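Local coordinates for protein prolyl-tRNA synthetase (Naegleria fowleri, PDB 6UYH) that probably attaches proline to its cognate tRNA by way of an ATP-dependent prolyl-adenylate, and here holds halofuginone together with the ATP analogue AMPPNP, at residues Pro424-Ala429 with Cys436-His441. Numbering follows the deposited sequence.
Sequences PEFIKA and CLIPWH
In the C-terminal region of this prolyl-tRNA synthetase, F426 and A429 of helix 423-431 pack on C436 and I438 of strand 435-440. On the helix side F426 makes most of the contact; on the strand side C436 does. With CG anti to the backbone N (chi1 175°), the ring extends from the helix to the strand and brings CD1 and CE1 against both C436 and I438. F426 CD1 lies 3.6 Å from C436 CB and equally far, 3.6 Å, from I438 CG2; both carbons approach the ring obliquely. C436 SG stands 4.7 Å from the F426 ring centroid, 50° off the normal, a slanted sulfur-aromatic contact. One turn along the helix, A429 CB meets C436 SG at 3.8 Å, so the sulfur touches both methyl and ring. Strand 417-419, helix 423-431 and strand 435-440 form a beta-alpha-beta unit with its two strands parallel, and the helix runs back nearly antiparallel to strand 435-440, their local axes at 161°. No hydrogen bond crosses between the two segments; the interface is apolar and buried. I450 of helix 444-457 and F509 of strand 505-512 touch both F426 and I438, while the backbone of C436 pairs with that of F509.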
ATOM      1  N   PRO A 424      -6.025  48.301  -4.793  1.00 27.34           N
ATOM      2  CA  PRO A 424      -6.434  48.563  -3.401  1.00 28.30           C
ATOM      3  C   PRO A 424      -7.477  47.586  -2.896  1.00 27.74           C
ATOM      4  O   PRO A 424      -7.437  47.193  -1.725  1.00 29.86           O
ATOM      5  CB  PRO A 424      -6.976  50.002  -3.457  1.00 29.51           C
ATOM      6  CG  PRO A 424      -6.299  50.613  -4.639  1.00 30.84           C
ATOM      7  CD  PRO A 424      -6.171  49.503  -5.640  1.00 28.97           C
ATOM      8  N   GLU A 425      -8.411  47.178  -3.755  1.00 26.97           N
ATOM      9  CA  GLU A 425      -9.374  46.151  -3.371  1.00 30.03           C
ATOM     10  C   GLU A 425      -8.694  44.813  -3.141  1.00 27.59           C
ATOM     11  O   GLU A 425      -9.024  44.100  -2.188  1.00 25.48           O
ATOM     12  CB  GLU A 425     -10.443  46.003  -4.447  1.00 25.90           C
ATOM     13  CG  GLU A 425     -11.389  47.193  -4.537  1.00 26.93           C
ATOM     14  CD  GLU A 425     -12.272  47.094  -5.757  1.00 40.07           C
ATOM     15  OE1 GLU A 425     -11.786  47.425  -6.858  1.00 34.84           O
ATOM     16  OE2 GLU A 425     -13.441  46.673  -5.619  1.00 38.99           O
ATOM     17  N   PHE A 426      -7.753  44.457  -4.018  1.00 25.70           N
ATOM     18  CA  PHE A 426      -7.038  43.188  -3.910  1.00 27.23           C
ATOM     19  C   PHE A 426      -6.287  43.084  -2.587  1.00 29.05           C
ATOM     20  O   PHE A 426      -6.441  42.106  -1.844  1.00 26.67           O
ATOM     21  CB  PHE A 426      -6.081  43.060  -5.098  1.00 23.34           C
ATOM     22  CG  PHE A 426      -5.183  41.838  -5.059  1.00 22.66           C
ATOM     23  CD1 PHE A 426      -5.683  40.583  -5.354  1.00 23.38           C
ATOM     24  CD2 PHE A 426      -3.831  41.969  -4.795  1.00 29.53           C
ATOM     25  CE1 PHE A 426      -4.855  39.474  -5.344  1.00 21.24           C
ATOM     26  CE2 PHE A 426      -3.003  40.869  -4.784  1.00 32.05           C
ATOM     27  CZ  PHE A 426      -3.517  39.620  -5.066  1.00 28.42           C
ATOM     28  N   ILE A 427      -5.470  44.091  -2.268  1.00 27.33           N
ATOM     29  CA  ILE A 427      -4.640  43.962  -1.077  1.00 27.75           C
ATOM     30  C   ILE A 427      -5.504  43.989   0.176  1.00 30.94           C
ATOM     31  O   ILE A 427      -5.186  43.323   1.169  1.00 28.97           O
ATOM     32  CB  ILE A 427      -3.544  45.045  -1.055  1.00 29.52           C
ATOM     33  CG1 ILE A 427      -2.551  44.762   0.072  1.00 38.31           C
ATOM     34  CG2 ILE A 427      -4.142  46.445  -0.918  1.00 32.20           C
ATOM     35  CD1 ILE A 427      -1.831  43.437  -0.076  1.00 42.54           C
ATOM     36  N   LYS A 428      -6.614  44.732   0.146  1.00 28.58           N
ATOM     37  CA  LYS A 428      -7.516  44.777   1.290  1.00 30.37           C
ATOM     38  C   LYS A 428      -8.129  43.410   1.549  1.00 28.93           C
ATOM     39  O   LYS A 428      -8.149  42.925   2.691  1.00 27.77           O
ATOM     40  CB  LYS A 428      -8.608  45.821   1.044  1.00 33.63           C
ATOM     41  CG  LYS A 428      -9.734  45.833   2.075  1.00 40.90           C
ATOM     42  CD  LYS A 428     -10.897  46.686   1.580  1.00 48.48           C
ATOM     43  CE  LYS A 428     -12.152  46.458   2.401  1.00 59.70           C
ATOM     44  NZ  LYS A 428     -12.142  47.258   3.647  1.00 71.44           N
ATOM     45  N   ALA A 429      -8.641  42.775   0.492  1.00 26.33           N
ATOM     46  CA  ALA A 429      -9.264  41.461   0.639  1.00 25.18           C
ATOM     47  C   ALA A 429      -8.243  40.405   1.033  1.00 27.90           C
ATOM     48  O   ALA A 429      -8.534  39.523   1.849  1.00 27.35           O
ATOM     49  CB  ALA A 429      -9.974  41.083  -0.663  1.00 29.28           C
ATOM     50  N   CYS A 436      -9.045  36.048  -3.950  1.00 22.10           N
ATOM     51  CA  CYS A 436      -9.369  37.183  -4.799  1.00 20.35           C
ATOM     52  C   CYS A 436      -9.465  36.744  -6.252  1.00 20.68           C
ATOM     53  O   CYS A 436      -8.563  36.076  -6.760  1.00 22.90           O
ATOM     54  CB  CYS A 436      -8.310  38.277  -4.676  1.00 21.22           C
ATOM     55  SG  CYS A 436      -8.050  38.832  -2.983  1.00 28.16           S
ATOM     56  N   LEU A 437     -10.540  37.159  -6.920  1.00 23.27           N
ATOM     57  CA  LEU A 437     -10.677  36.975  -8.357  1.00 20.07           C
ATOM     58  C   LEU A 437     -10.212  38.257  -9.027  1.00 19.78           C
ATOM     59  O   LEU A 437     -10.770  39.332  -8.767  1.00 20.44           O
ATOM     60  CB  LEU A 437     -12.120  36.659  -8.749  1.00 23.12           C
ATOM     61  CG  LEU A 437     -12.654  35.238  -8.602  1.00 33.71           C
ATOM     62  CD1 LEU A 437     -14.178  35.267  -8.735  1.00 37.19           C
ATOM     63  CD2 LEU A 437     -12.034  34.314  -9.641  1.00 21.79           C
ATOM     64  N   ILE A 438      -9.175  38.156  -9.854  1.00 20.21           N
ATOM     65  CA  ILE A 438      -8.604  39.358 -10.460  1.00 21.00           C
ATOM     66  C   ILE A 438      -8.689  39.266 -11.980  1.00 19.45           C
ATOM     67  O   ILE A 438      -8.652  38.162 -12.544  1.00 18.95           O
ATOM     68  CB  ILE A 438      -7.148  39.588 -10.011  1.00 23.47           C
ATOM     69  CG1 ILE A 438      -6.220  38.486 -10.533  1.00 19.27           C
ATOM     70  CG2 ILE A 438      -7.069  39.688  -8.502  1.00 25.25           C
ATOM     71  CD1 ILE A 438      -4.745  38.864 -10.473  1.00 20.81           C
ATOM     72  N   PRO A 439      -8.806  40.395 -12.677  1.00 19.83           N
ATOM     73  CA  PRO A 439      -8.629  40.378 -14.132  1.00 20.56           C
ATOM     74  C   PRO A 439      -7.233  39.876 -14.447  1.00 19.29           C
ATOM     75  O   PRO A 439      -6.264  40.233 -13.775  1.00 22.88           O
ATOM     76  CB  PRO A 439      -8.806  41.847 -14.546  1.00 21.03           C
ATOM     77  CG  PRO A 439      -9.079  42.609 -13.320  1.00 25.20           C
ATOM     78  CD  PRO A 439      -8.862  41.758 -12.123  1.00 22.31           C
ATOM     79  N   TRP A 440      -7.130  39.027 -15.462  1.00 18.91           N
ATOM     80  CA  TRP A 440      -5.887  38.305 -15.679  1.00 18.64           C
ATOM     81  C   TRP A 440      -5.565  38.247 -17.162  1.00 18.62           C
ATOM     82  O   TRP A 440      -6.450  37.985 -17.976  1.00 18.83           O
ATOM     83  CB  TRP A 440      -6.002  36.891 -15.099  1.00 19.74           C
ATOM     84  CG  TRP A 440      -4.783  36.051 -15.269  1.00 20.28           C
ATOM     85  CD1 TRP A 440      -4.690  34.879 -15.956  1.00 20.81           C
ATOM     86  CD2 TRP A 440      -3.473  36.319 -14.753  1.00 19.93           C
ATOM     87  NE1 TRP A 440      -3.404  34.397 -15.896  1.00 20.49           N
ATOM     88  CE2 TRP A 440      -2.640  35.256 -15.157  1.00 19.82           C
ATOM     89  CE3 TRP A 440      -2.927  37.343 -13.978  1.00 22.69           C
ATOM     90  CZ2 TRP A 440      -1.284  35.196 -14.823  1.00 26.31           C
ATOM     91  CZ3 TRP A 440      -1.575  37.286 -13.653  1.00 23.86           C
ATOM     92  CH2 TRP A 440      -0.775  36.221 -14.073  1.00 24.79           C
ATOM     93  N   HIS A 441      -4.310  38.526 -17.509  1.00 18.76           N
ATOM     94  CA  HIS A 441      -3.747  38.124 -18.792  1.00 18.75           C
ATOM     95  C   HIS A 441      -2.485  37.340 -18.486  1.00 18.70           C
ATOM     96  O   HIS A 441      -1.594  37.849 -17.799  1.00 22.37           O
ATOM     97  CB  HIS A 441      -3.441  39.320 -19.698  1.00 19.16           C
ATOM     98  CG  HIS A 441      -3.049  38.923 -21.086  1.00 21.79           C
ATOM     99  ND1 HIS A 441      -3.746  39.332 -22.203  1.00 22.84           N
ATOM    100  CD2 HIS A 441      -2.042  38.136 -21.538  1.00 21.49           C
ATOM    101  CE1 HIS A 441      -3.181  38.821 -23.283  1.00 21.59           C
ATOM    102  NE2 HIS A 441      -2.148  38.087 -22.907  1.00 22.19           N
TER